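Local atomic coordinates of putative oxidoreductase (Gluconobacter oxydans, PDB entry 3WJ7), a protein that is a short-chain dehydrogenase/reductase that probably catalyses nicotinamide-coenzyme-dependent oxidation or reduction of carbonyl compounds. Residues 17-22 with 81-86; 41-46 with 59-64. One frame throughout, in Å; residues are numbered along the deposited sequence.

Interaction 1: 17-22 with 81-86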
loop_
_atom_site.group_PDB
_atom_site.type_symbol
_atom_site.label_atom_id
_atom_site.label_comp_id
_atom_site.label_asym_id
_atom_site.label_seq_id
_atom_site.Cartn_x
_atom_site.Cartn_y
_atom_site.Cartn_z
ATOM N N LEU A 17 4.672 2.918 33.552
ATOM C CA LEU A 17 3.673 2.957 32.460
ATOM C C LEU A 17 3.927 1.803 31.492
ATOM O O LEU A 17 5.037 1.679 30.983
ATOM C CB LEU A 17 3.719 4.296 31.704
ATOM C CG LEU A 17 2.879 4.488 30.406
ATOM C CD1 LEU A 17 1.376 4.544 30.672
ATOM C CD2 LEU A 17 3.283 5.756 29.671
ATOM N N VAL A 18 2.930 0.952 31.246
ATOM C CA VAL A 18 3.050 -0.039 30.166
ATOM C C VAL A 18 2.039 0.244 29.093
ATOM O O VAL A 18 0.923 0.583 29.411
ATOM C CB VAL A 18 3.025 -1.537 30.617
ATOM C CG1 VAL A 18 2.879 -1.737 32.115
ATOM C CG2 VAL A 18 2.038 -2.358 29.796
ATOM N N THR A 19 2.434 0.176 27.828
ATOM C CA THR A 19 1.491 0.376 26.730
ATOM C C THR A 19 1.229 -0.989 26.174
ATOM O O THR A 19 1.963 -1.909 26.512
ATOM C CB THR A 19 2.085 1.183 25.579
ATOM O OG1 THR A 19 3.140 0.422 24.969
ATOM C CG2 THR A 19 2.592 2.522 26.074
ATOM N N GLY A 20 0.223 -1.130 25.304
ATOM C CA GLY A 20 -0.126 -2.428 24.772
ATOM C C GLY A 20 -0.560 -3.501 25.775
ATOM O O GLY A 20 -0.478 -4.692 25.477
ATOM N N ALA A 21 -1.094 -3.095 26.931
ATOM C CA ALA A 21 -1.408 -4.022 28.003
ATOM C C ALA A 21 -2.608 -4.927 27.762
ATOM O O ALA A 21 -2.753 -5.935 28.455
ATOM C CB ALA A 21 -1.580 -3.270 29.299
ATOM N N THR A 22 -3.464 -4.593 26.799
ATOM C CA THR A 22 -4.594 -5.479 26.427
ATOM C C THR A 22 -4.152 -6.631 25.509
ATOM O O THR A 22 -4.871 -7.612 25.350
ATOM C CB THR A 22 -5.721 -4.682 25.755
ATOM O OG1 THR A 22 -5.200 -4.013 24.591
ATOM C CG2 THR A 22 -6.210 -3.593 26.699
ATOM N N LEU A 81 9.050 3.102 31.592
ATOM C CA LEU A 81 8.181 2.850 30.496
ATOM C C LEU A 81 8.548 1.514 29.833
ATOM O O LEU A 81 9.707 1.272 29.449
ATOM C CB LEU A 81 8.264 3.988 29.492
ATOM C CG LEU A 81 7.542 3.663 28.177
ATOM C CD1 LEU A 81 6.029 3.506 28.393
ATOM C CD2 LEU A 81 7.822 4.719 27.126
ATOM N N PHE A 82 7.530 0.657 29.749
ATOM C CA PHE A 82 7.512 -0.541 28.912
ATOM C C PHE A 82 6.646 -0.273 27.687
ATOM O O PHE A 82 5.425 -0.154 27.809
ATOM C CB PHE A 82 6.934 -1.721 29.684
ATOM C CG PHE A 82 7.836 -2.224 30.729
ATOM C CD1 PHE A 82 8.657 -3.308 30.482
ATOM C CD2 PHE A 82 7.903 -1.587 31.974
ATOM C CE1 PHE A 82 9.529 -3.793 31.482
ATOM C CE2 PHE A 82 8.773 -2.045 32.956
ATOM C CZ PHE A 82 9.578 -3.157 32.723
ATOM N N HIS A 83 7.260 -0.180 26.522
ATOM C CA HIS A 83 6.500 0.025 25.290
ATOM C C HIS A 83 6.269 -1.314 24.647
ATOM O O HIS A 83 7.178 -1.864 24.079
ATOM C CB HIS A 83 7.253 0.919 24.296
ATOM C CG HIS A 83 6.491 1.168 23.027
ATOM N ND1 HIS A 83 5.124 0.975 22.929
ATOM C CD2 HIS A 83 6.897 1.610 21.810
ATOM C CE1 HIS A 83 4.729 1.279 21.710
ATOM N NE2 HIS A 83 5.786 1.664 21.013
ATOM N N VAL A 84 5.075 -1.851 24.752
ATOM C CA VAL A 84 4.788 -3.093 24.048
ATOM C C VAL A 84 3.762 -2.856 22.913
ATOM O O VAL A 84 2.754 -2.207 23.120
ATOM C CB VAL A 84 4.260 -4.174 25.004
ATOM C CG1 VAL A 84 4.175 -5.514 24.258
ATOM C CG2 VAL A 84 5.125 -4.269 26.267
ATOM N N ALA A 85 4.033 -3.353 21.712
ATOM C CA ALA A 85 3.091 -3.219 20.568
ATOM C C ALA A 85 1.662 -3.635 20.939
ATOM O O ALA A 85 1.460 -4.662 21.586
ATOM C CB ALA A 85 3.584 -4.046 19.399
ATOM N N ALA A 86 0.674 -2.825 20.549
ATOM C CA ALA A 86 -0.747 -3.086 20.882
ATOM C C ALA A 86 -1.190 -4.494 20.423
ATOM O O ALA A 86 -1.749 -5.289 21.203
ATOM C CB ALA A 86 -1.644 -2.006 20.273
#
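Thr19 and His83 meet where two parallel strands of the Rossmann fold run out into loops, 17-22 entering the glycine-rich turn (TGxxGxxG) that in this family lies beside the dinucleotide. The hydroxyl carries the contact: Thr19 OG1 sits 2.9 Å from His83 ND1, in the plane of the imidazole at its edge, and either atom could be the donor. A chi1 of 66° puts OG1 between the backbone N and the carbonyl carbon. Val84 O, 3.2 Å from Thr19 OG1, is a possible second acceptor for the same hydroxyl. Gly20 follows with its CA 3.3 Å from Val84 O, a CA-H...O contact; any side chain there would run into that carbonyl, and the positive phi also suits glycine. Earlier in the strands, the backbone bonds from Phe82 N to Leu17 O and from Thr19 N to Phe82 O, both 3.0 Å, set the register. Val18 and Phe82 turn their side chains to the face covered by helix 24-35, touching CB to CB. On the other face, Leu17 and Leu81 run alongside each other in the same direction, Leu17 CD2 3.8 Å from Leu81 CD1. Beyond the segments, the His83 side chain touches Leu109 and Met110 of helix 95-115, and its NE2 bonds Thr106 OG1, so that, with Thr19 at ND1, both ring nitrogens have a partner. An alanine in place of His83 would probably open a gap against Leu109 and Met110 and leave two hydroxyls, Thr19 OG1 and Thr106 OG1, without their ring partner.

Interaction 2: 41-46 with 59-64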
loop_
_atom_site.group_PDB
_atom_site.type_symbol
_atom_site.label_atom_id
_atom_site.label_comp_id
_atom_site.label_asym_id
_atom_site.label_seq_id
_atom_site.Cartn_x
_atom_site.Cartn_y
_atom_site.Cartn_z
ATOM N N ARG A 41 0.439 2.107 35.557
ATOM C CA ARG A 41 -0.518 2.865 34.770
ATOM C C ARG A 41 -0.571 2.203 33.360
ATOM O O ARG A 41 0.447 1.849 32.777
ATOM C CB ARG A 41 -0.134 4.356 34.718
ATOM C CG ARG A 41 -1.098 5.231 33.888
ATOM C CD ARG A 41 -0.701 6.717 33.850
ATOM N NE ARG A 41 -0.600 7.259 35.191
ATOM C CZ ARG A 41 0.152 8.281 35.566
ATOM N NH1 ARG A 41 0.923 8.931 34.701
ATOM N NH2 ARG A 41 0.154 8.630 36.848
ATOM N N LEU A 42 -1.750 2.011 32.811
ATOM C CA LEU A 42 -1.849 1.256 31.570
ATOM C C LEU A 42 -2.394 2.189 30.509
ATOM O O LEU A 42 -3.464 2.724 30.681
ATOM C CB LEU A 42 -2.752 0.032 31.771
ATOM C CG LEU A 42 -2.348 -0.919 32.922
ATOM C CD1 LEU A 42 -3.282 -2.101 33.049
ATOM C CD2 LEU A 42 -0.914 -1.419 32.864
ATOM N N LEU A 43 -1.653 2.438 29.441
ATOM C CA LEU A 43 -2.197 3.251 28.374
ATOM C C LEU A 43 -3.091 2.343 27.551
ATOM O O LEU A 43 -2.697 1.225 27.223
ATOM C CB LEU A 43 -1.099 3.850 27.503
ATOM C CG LEU A 43 -1.552 4.811 26.405
ATOM C CD1 LEU A 43 -1.814 6.231 26.928
ATOM C CD2 LEU A 43 -0.532 4.846 25.268
ATOM N N VAL A 44 -4.305 2.811 27.284
ATOM C CA VAL A 44 -5.265 2.114 26.414
ATOM C C VAL A 44 -5.877 3.086 25.398
ATOM O O VAL A 44 -5.896 4.312 25.636
ATOM C CB VAL A 44 -6.429 1.537 27.224
ATOM C CG1 VAL A 44 -5.941 0.459 28.190
ATOM C CG2 VAL A 44 -7.162 2.666 27.952
ATOM N N ARG A 45 -6.371 2.527 24.287
ATOM C CA ARG A 45 -7.047 3.286 23.220
ATOM C C ARG A 45 -8.500 3.685 23.570
ATOM O O ARG A 45 -9.173 2.972 24.328
ATOM C CB ARG A 45 -7.029 2.490 21.912
ATOM C CG ARG A 45 -5.924 2.874 20.930
ATOM C CD ARG A 45 -6.203 2.303 19.531
ATOM N NE ARG A 45 -5.055 2.368 18.614
ATOM C CZ ARG A 45 -4.080 1.452 18.533
ATOM N NH1 ARG A 45 -4.086 0.378 19.322
ATOM N NH2 ARG A 45 -3.085 1.614 17.663
ATOM N N PRO A 46 -8.982 4.835 23.025
ATOM C CA PRO A 46 -10.413 5.224 23.091
ATOM C C PRO A 46 -11.377 4.053 22.805
ATOM O O PRO A 46 -12.376 3.881 23.513
ATOM C CB PRO A 46 -10.541 6.314 22.001
ATOM C CG PRO A 46 -9.141 6.787 21.705
ATOM C CD PRO A 46 -8.153 5.918 22.451
ATOM N N GLU A 59 -3.844 2.268 37.477
ATOM C CA GLU A 59 -4.309 3.501 36.864
ATOM C C GLU A 59 -4.473 3.260 35.346
ATOM O O GLU A 59 -3.663 2.567 34.686
ATOM C CB GLU A 59 -3.370 4.666 37.135
ATOM C CG GLU A 59 -3.362 5.166 38.568
ATOM C CD GLU A 59 -2.089 5.947 38.888
ATOM O OE1 GLU A 59 -1.537 6.598 37.953
ATOM O OE2 GLU A 59 -1.636 5.900 40.066
ATOM N N LEU A 60 -5.539 3.820 34.800
ATOM C CA LEU A 60 -5.740 3.750 33.383
ATOM C C LEU A 60 -5.598 5.126 32.784
ATOM O O LEU A 60 -6.280 6.050 33.187
ATOM C CB LEU A 60 -7.103 3.140 33.082
ATOM C CG LEU A 60 -6.986 1.624 33.197
ATOM C CD1 LEU A 60 -8.078 1.051 34.091
ATOM C CD2 LEU A 60 -6.979 0.988 31.814
ATOM N N ALA A 61 -4.677 5.265 31.843
ATOM C CA ALA A 61 -4.592 6.473 31.013
ATOM C C ALA A 61 -5.087 6.132 29.618
ATOM O O ALA A 61 -4.768 5.068 29.079
ATOM C CB ALA A 61 -3.160 7.014 30.956
ATOM N N VAL A 62 -5.886 7.037 29.068
ATOM C CA VAL A 62 -6.411 6.948 27.711
ATOM C C VAL A 62 -5.581 7.886 26.809
ATOM O O VAL A 62 -5.298 9.034 27.159
ATOM C CB VAL A 62 -7.918 7.321 27.676
ATOM C CG1 VAL A 62 -8.496 7.174 26.273
ATOM C CG2 VAL A 62 -8.698 6.450 28.655
ATOM N N GLY A 63 -5.190 7.374 25.648
ATOM C CA GLY A 63 -4.278 8.066 24.749
ATOM C C GLY A 63 -4.111 7.293 23.450
ATOM O O GLY A 63 -4.725 6.242 23.226
ATOM N N ASP A 64 -3.254 7.819 22.593
ATOM C CA ASP A 64 -3.161 7.362 21.236
ATOM C C ASP A 64 -1.827 7.855 20.718
ATOM O O ASP A 64 -1.588 9.057 20.682
ATOM C CB ASP A 64 -4.296 8.012 20.452
ATOM C CG ASP A 64 -4.592 7.305 19.158
ATOM O OD1 ASP A 64 -4.530 7.984 18.116
ATOM O OD2 ASP A 64 -4.891 6.085 19.188
#
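Glu59, first residue of strand 59-62, pairs with Arg41 of the adjacent parallel strand 39-44, both side chains on one face of the Rossmann sheet; with Ala61 they bury the most surface in this contact. One carboxylate oxygen takes the whole grip: Arg41 NE lies 3.0 Å and NH2 2.9 Å from Glu59 OE1, a side-on salt bridge in which the oxygen is 4° out of the guanidinium plane. Arg41 runs extended to CD, then bends at chi3 (-57°) to place NE within reach of the acid. Its remaining nitrogen, NH1, bonds the carbonyls of Ala74 and Lys76, so the guanidinium's rotation is largely fixed. Ala61 packs against the aliphatic part of this chain, its CB 3.8 Å from Arg41 CD, and also touches Ala74 of helix 71-75. In the parallel pairing, Ala61 N gives to Leu42 O, and its O accepts from Val44 N. The other face is apolar, with Val44 between Leu60 and Val62. The loop after strand 39-44 is where Rossmann relatives commonly meet the adenosine ribose, though no coenzyme is bound here; in it, the salt bridge from Arg45 NE to Asp64 OD2 is long, 3.8 Å.

Overall arrangement
Interactions 1 and 2 occupy one half of a Rossmann sheet, their centres 10 Å apart, and interaction 2 is nested along the chain inside the loop closed by interaction 1. Strands 15-18 and 39-44 are neighbours, and the seam between the two contacts is probably hydrogen-bonded at Val18 N to Arg41 O (3.1 Å) and Val18 O to Leu43 N (3.2 Å). Downstream, Ala86, which is poorly ordered, lies near Arg45 (CB to NH1 3.5 Å), so the loops after the strands come close, in the region where relatives bind the dinucleotide. A bound mercury(II) ion is about 5 Å from the Val84 side chain but about 13 Å from that of Arg45.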